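Side-chain contacts in N-acyl-D-glutamate deacylase (Bordetella bronchiseptica, PDB 3GIP), which hydrolyses the amide bond of N-acyl-D-glutamate as a zinc-dependent member of the amidohydrolase superfamily, releasing D-glutamate and a carboxylate: residues 64-69 with 245-250; 359-364 with 409-414. All blocks are in the same frame, centred on the assembly; numbering follows the deposited sequence.

How the interactions relate
Both contacts are buried and belong to the same barrel-like assembly of strands. Interaction 1, centred about 4 Å from the centre of the chain, joins two loops at the C-terminal ends of strands 57-64 and 243-246; interaction 2, centred about 9 Å from that chain centre, packs strand 360-362 against the end of helix 406-412. Their chemistry differs accordingly: imidazoles, a water and a zinc ion in the first, a thioether against valine and phenylalanine in the second. They also touch. Asp64 OD2 lies 2.6 Å from Ser364 OG, a probable hydrogen bond, while Val65 CG1 packs 3.6 Å from Phe412 CE2, so residues 64-69 border both the metal site and the apolar layer.

Interaction 1 of 2, residues 64-69 with 245-250; sequences DVHGHD and VVSHHK. With ZN (zinc ion), chain F; FMT (formic acid), chain D.
His66 meets Ser247 and His248 through the outer end of its imidazole. In van der Waals packing, His66 CE1 lies 3.4 Å from Ser247 CB, and His66 NE2 is 3.5 Å from His248 CD2. The two imidazoles form neither a stack nor a T-shape, since their planes are inclined at 53° with centroids 4.8 Å apart. With CG anti to the backbone N (chi1 -159°), His66 extends across the gap to both residues. Ser247 CB sits over the centre of one His248 face, and O2 of a formate, probably from the crystallisation liquor, lies above the opposite face, toward its rim.

Polar contact across the gap is indirect: one water is hydrogen-bonded to His66 ND1 at 2.8 Å, in the ring plane, and to Ser247 OG at 2.7 Å. Within 245-250, Lys250 NZ donates to His248 O at 2.9 Å. Lys250 NZ also donates to formate O2 at 2.7 Å, and Glu222 adds a salt bridge.

The metal bond is made by His248 NE2, 2.1 Å from the zinc ion, which Cys95 and His218 also bind. Ligands at or just beyond the C-terminal ends of the barrel strands, as here, characterise the metal centre of the amidohydrolase superfamily.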
loop_
_atom_site.group_PDB
_atom_site.type_symbol
_atom_site.label_atom_id
_atom_site.label_comp_id
_atom_site.label_asym_id
_atom_site.label_seq_id
_atom_site.Cartn_x
_atom_site.Cartn_y
_atom_site.Cartn_z
ATOM N N ASP A 64 -4.057 3.792 -2.580
ATOM C CA ASP A 64 -3.108 3.254 -1.613
ATOM C C ASP A 64 -2.319 2.155 -2.302
ATOM O O ASP A 64 -2.793 1.026 -2.430
ATOM C CB ASP A 64 -3.865 2.686 -0.410
ATOM C CG ASP A 64 -2.943 2.243 0.705
ATOM O OD1 ASP A 64 -1.707 2.353 0.550
ATOM O OD2 ASP A 64 -3.463 1.783 1.743
ATOM N N VAL A 65 -1.111 2.491 -2.737
ATOM C CA VAL A 65 -0.276 1.543 -3.451
ATOM C C VAL A 65 0.387 0.482 -2.584
ATOM O O VAL A 65 0.991 -0.448 -3.112
ATOM C CB VAL A 65 0.812 2.277 -4.277
ATOM C CG1 VAL A 65 0.147 3.291 -5.205
ATOM C CG2 VAL A 65 1.814 2.967 -3.349
ATOM N N HIS A 66 0.283 0.605 -1.262
ATOM C CA HIS A 66 0.897 -0.399 -0.403
ATOM C C HIS A 66 -0.035 -0.936 0.667
ATOM O O HIS A 66 0.084 -0.601 1.852
ATOM C CB HIS A 66 2.163 0.130 0.272
ATOM C CG HIS A 66 3.070 -0.962 0.749
ATOM N ND1 HIS A 66 4.133 -1.423 0.005
ATOM C CD2 HIS A 66 3.013 -1.748 1.851
ATOM C CE1 HIS A 66 4.692 -2.448 0.625
ATOM N NE2 HIS A 66 4.030 -2.666 1.747
ATOM N N GLY A 67 -0.961 -1.786 0.247
ATOM C CA GLY A 67 -1.885 -2.364 1.195
ATOM C C GLY A 67 -1.584 -3.827 1.451
ATOM O O GLY A 67 -0.896 -4.479 0.666
ATOM N N HIS A 68 -2.074 -4.323 2.582
ATOM C CA HIS A 68 -1.926 -5.727 2.962
ATOM C C HIS A 68 -3.328 -6.218 3.295
ATOM O O HIS A 68 -3.504 -7.152 4.077
ATOM C CB HIS A 68 -1.039 -5.878 4.201
ATOM C CG HIS A 68 0.424 -5.749 3.920
ATOM N ND1 HIS A 68 1.097 -6.592 3.061
ATOM C CD2 HIS A 68 1.348 -4.881 4.397
ATOM C CE1 HIS A 68 2.373 -6.250 3.024
ATOM N NE2 HIS A 68 2.551 -5.215 3.826
ATOM N N ASP A 69 -4.322 -5.578 2.689
ATOM C CA ASP A 69 -5.726 -5.893 2.939
ATOM C C ASP A 69 -6.263 -7.058 2.106
ATOM O O ASP A 69 -7.474 -7.238 1.996
ATOM C CB ASP A 69 -6.561 -4.642 2.666
ATOM C CG ASP A 69 -5.889 -3.381 3.174
ATOM O OD1 ASP A 69 -6.086 -3.026 4.356
ATOM O OD2 ASP A 69 -5.142 -2.758 2.388
ATOM N N VAL A 245 9.194 -0.840 -8.286
ATOM C CA VAL A 245 8.721 0.037 -7.221
ATOM C C VAL A 245 9.422 -0.369 -5.930
ATOM O O VAL A 245 9.405 -1.540 -5.551
ATOM C CB VAL A 245 7.195 -0.077 -6.996
ATOM C CG1 VAL A 245 6.789 0.750 -5.785
ATOM C CG2 VAL A 245 6.443 0.408 -8.226
ATOM N N VAL A 246 10.066 0.592 -5.271
ATOM C CA VAL A 246 10.737 0.323 -4.006
ATOM C C VAL A 246 9.721 0.646 -2.914
ATOM O O VAL A 246 9.399 1.810 -2.678
ATOM C CB VAL A 246 11.986 1.212 -3.813
ATOM C CG1 VAL A 246 12.646 0.882 -2.477
ATOM C CG2 VAL A 246 12.967 0.991 -4.963
ATOM N N SER A 247 9.208 -0.396 -2.268
ATOM C CA SER A 247 8.204 -0.248 -1.221
ATOM C C SER A 247 8.700 0.432 0.047
ATOM O O SER A 247 9.855 0.270 0.442
ATOM C CB SER A 247 7.640 -1.621 -0.850
ATOM O OG SER A 247 7.008 -2.227 -1.966
ATOM N N HIS A 248 7.794 1.177 0.677
ATOM C CA HIS A 248 8.060 1.885 1.927
ATOM C C HIS A 248 9.539 2.182 2.132
ATOM O O HIS A 248 10.163 1.709 3.084
ATOM C CB HIS A 248 7.491 1.089 3.122
ATOM C CG HIS A 248 7.786 -0.385 3.095
ATOM N ND1 HIS A 248 9.058 -0.896 2.964
ATOM C CD2 HIS A 248 6.971 -1.455 3.266
ATOM C CE1 HIS A 248 9.020 -2.212 3.059
ATOM N NE2 HIS A 248 7.764 -2.578 3.244
ATOM N N HIS A 249 10.096 2.987 1.235
ATOM C CA HIS A 249 11.509 3.317 1.302
ATOM C C HIS A 249 11.842 4.075 2.575
ATOM O O HIS A 249 11.166 5.045 2.942
ATOM C CB HIS A 249 11.930 4.113 0.069
ATOM C CG HIS A 249 13.413 4.208 -0.096
ATOM N ND1 HIS A 249 14.262 3.170 0.228
ATOM C CD2 HIS A 249 14.199 5.212 -0.550
ATOM C CE1 HIS A 249 15.509 3.534 -0.016
ATOM N NE2 HIS A 249 15.496 4.768 -0.489
ATOM N N LYS A 250 12.903 3.627 3.236
ATOM C CA LYS A 250 13.311 4.203 4.508
ATOM C C LYS A 250 14.733 3.788 4.850
ATOM O O LYS A 250 15.299 2.889 4.224
ATOM C CB LYS A 250 12.399 3.669 5.611
ATOM C CG LYS A 250 12.629 2.174 5.876
ATOM C CD LYS A 250 11.732 1.625 6.972
ATOM C CE LYS A 250 10.347 1.313 6.456
ATOM N NZ LYS A 250 10.343 0.140 5.517
HETATM ZN ZN ZN F . 7.161 -4.571 3.566
HETATM C C FMT D . 7.474 -1.502 7.307
HETATM O O1 FMT D . 6.652 -1.388 8.182
HETATM O O2 FMT D . 7.935 -0.413 6.684
HETATM O O HOH W 1 4.949 -0.614 -2.572
#

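Interaction 2 of 2, residues 359-364 with 409-414; sequences CCMVGS and ARVFGF
The ends of Met361 and Val411 meet tip to tip, with Met361 SD 3.9 Å from Val411 CG2. The Met361 side chain leaves strand 360-362 with CG beside the backbone N (chi1 -53°), continues nearly extended through chi2, and bends at the sulfur (chi3 -78°). That bend separates the last two atoms: SD faces CB and CG2 of the valine, whereas Met361 CE turns to Val411 CG1, at 4.1 Å, and to the neighbouring phenylalanine.

Val411 presents both methyls to the methionine, CG1 being anti to its backbone N and CG2 beside it. The Phe412 side chain crosses Met361 obliquely, and the meeting point is a single ring atom, Phe412 CE2, 4.1 Å from Met361 CE. The sulfur Met361 SD is 5.4 Å from the centroid of the Phe412 ring and 81° off the ring normal, which places it at the ring edge in a Met-aromatic contact. At the root of this side chain, Phe412 CB lies over one face of the Phe414 ring, 3.6 Å above its plane and toward the rim.

After Phe412, Gly413 leaves helical geometry with positive phi, and Phe414 N donates to Ala409 O at 2.8 Å. Leu407 and Pro408 of the same helix also touch Met361, while Val65 meets both Met361 and Phe412. This strand-helix contact, its Met-aromatic part included, is thus mainly dispersive, depending on the fit of apolar surfaces rather than on directional polar bonds.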
loop_
_atom_site.group_PDB
_atom_site.type_symbol
_atom_site.label_atom_id
_atom_site.label_comp_id
_atom_site.label_asym_id
_atom_site.label_seq_id
_atom_site.Cartn_x
_atom_site.Cartn_y
_atom_site.Cartn_z
ATOM N N CYS A 359 9.117 10.642 -7.860
ATOM C CA CYS A 359 8.420 9.386 -8.121
ATOM C C CYS A 359 7.888 8.714 -6.866
ATOM O O CYS A 359 7.576 7.522 -6.884
ATOM C CB CYS A 359 9.342 8.417 -8.858
ATOM S SG CYS A 359 9.911 9.048 -10.456
ATOM N N CYS A 360 7.767 9.470 -5.780
ATOM C CA CYS A 360 7.282 8.887 -4.538
ATOM C C CYS A 360 5.774 8.986 -4.360
ATOM O O CYS A 360 5.197 10.072 -4.357
ATOM C CB CYS A 360 7.974 9.526 -3.326
ATOM S SG CYS A 360 7.758 8.557 -1.810
ATOM N N MET A 361 5.143 7.830 -4.209
ATOM C CA MET A 361 3.705 7.745 -3.999
ATOM C C MET A 361 3.479 7.515 -2.504
ATOM O O MET A 361 4.439 7.437 -1.730
ATOM C CB MET A 361 3.144 6.564 -4.792
ATOM C CG MET A 361 3.515 6.592 -6.264
ATOM S SD MET A 361 3.116 5.053 -7.127
ATOM C CE MET A 361 4.456 4.017 -6.591
ATOM N N VAL A 362 2.218 7.406 -2.099
ATOM C CA VAL A 362 1.892 7.162 -0.699
ATOM C C VAL A 362 1.334 5.748 -0.543
ATOM O O VAL A 362 0.413 5.347 -1.266
ATOM C CB VAL A 362 0.847 8.176 -0.175
ATOM C CG1 VAL A 362 0.544 7.911 1.301
ATOM C CG2 VAL A 362 1.365 9.593 -0.368
ATOM N N GLY A 363 1.915 4.998 0.390
ATOM C CA GLY A 363 1.475 3.638 0.672
ATOM C C GLY A 363 1.282 3.547 2.174
ATOM O O GLY A 363 2.228 3.769 2.924
ATOM N N SER A 364 0.075 3.212 2.623
ATOM C CA SER A 364 -0.200 3.163 4.060
ATOM C C SER A 364 0.457 2.013 4.811
ATOM O O SER A 364 0.851 2.171 5.969
ATOM C CB SER A 364 -1.707 3.114 4.314
ATOM O OG SER A 364 -2.224 1.820 4.047
ATOM N N ALA A 409 -1.710 5.703 -10.723
ATOM C CA ALA A 409 -2.406 5.186 -11.901
ATOM C C ALA A 409 -1.417 4.960 -13.041
ATOM O O ALA A 409 -1.519 3.979 -13.782
ATOM C CB ALA A 409 -3.503 6.158 -12.334
ATOM N N ARG A 410 -0.454 5.867 -13.174
ATOM C CA ARG A 410 0.565 5.765 -14.218
ATOM C C ARG A 410 1.527 4.610 -13.955
ATOM O O ARG A 410 1.872 3.857 -14.862
ATOM C CB ARG A 410 1.353 7.075 -14.305
ATOM C CG ARG A 410 2.638 6.990 -15.118
ATOM C CD ARG A 410 2.373 6.705 -16.591
ATOM N NE ARG A 410 3.619 6.648 -17.354
ATOM C CZ ARG A 410 4.462 5.617 -17.344
ATOM N NH1 ARG A 410 4.198 4.542 -16.613
ATOM N NH2 ARG A 410 5.579 5.668 -18.057
ATOM N N VAL A 411 1.953 4.477 -12.705
ATOM C CA VAL A 411 2.889 3.429 -12.321
ATOM C C VAL A 411 2.285 2.031 -12.404
ATOM O O VAL A 411 2.924 1.099 -12.895
ATOM C CB VAL A 411 3.413 3.674 -10.880
ATOM C CG1 VAL A 411 4.237 2.493 -10.402
ATOM C CG2 VAL A 411 4.256 4.948 -10.848
ATOM N N PHE A 412 1.046 1.895 -11.940
ATOM C CA PHE A 412 0.369 0.603 -11.923
ATOM C C PHE A 412 -0.482 0.292 -13.148
ATOM O O PHE A 412 -1.016 -0.811 -13.268
ATOM C CB PHE A 412 -0.461 0.490 -10.644
ATOM C CG PHE A 412 0.373 0.289 -9.415
ATOM C CD1 PHE A 412 0.716 -0.993 -8.998
ATOM C CD2 PHE A 412 0.882 1.381 -8.716
ATOM C CE1 PHE A 412 1.561 -1.188 -7.906
ATOM C CE2 PHE A 412 1.731 1.197 -7.621
ATOM C CZ PHE A 412 2.071 -0.093 -7.218
ATOM N N GLY A 413 -0.609 1.258 -14.049
ATOM C CA GLY A 413 -1.369 1.034 -15.268
ATOM C C GLY A 413 -2.879 1.067 -15.156
ATOM O O GLY A 413 -3.570 0.315 -15.848
ATOM N N PHE A 414 -3.405 1.931 -14.297
ATOM C CA PHE A 414 -4.847 2.035 -14.134
ATOM C C PHE A 414 -5.446 3.014 -15.124
ATOM O O PHE A 414 -5.344 4.231 -14.956
ATOM C CB PHE A 414 -5.212 2.476 -12.715
ATOM C CG PHE A 414 -4.727 1.547 -11.648
ATOM C CD1 PHE A 414 -4.734 0.170 -11.845
ATOM C CD2 PHE A 414 -4.283 2.045 -10.430
ATOM C CE1 PHE A 414 -4.307 -0.694 -10.848
ATOM C CE2 PHE A 414 -3.853 1.186 -9.424
ATOM C CZ PHE A 414 -3.865 -0.187 -9.636
#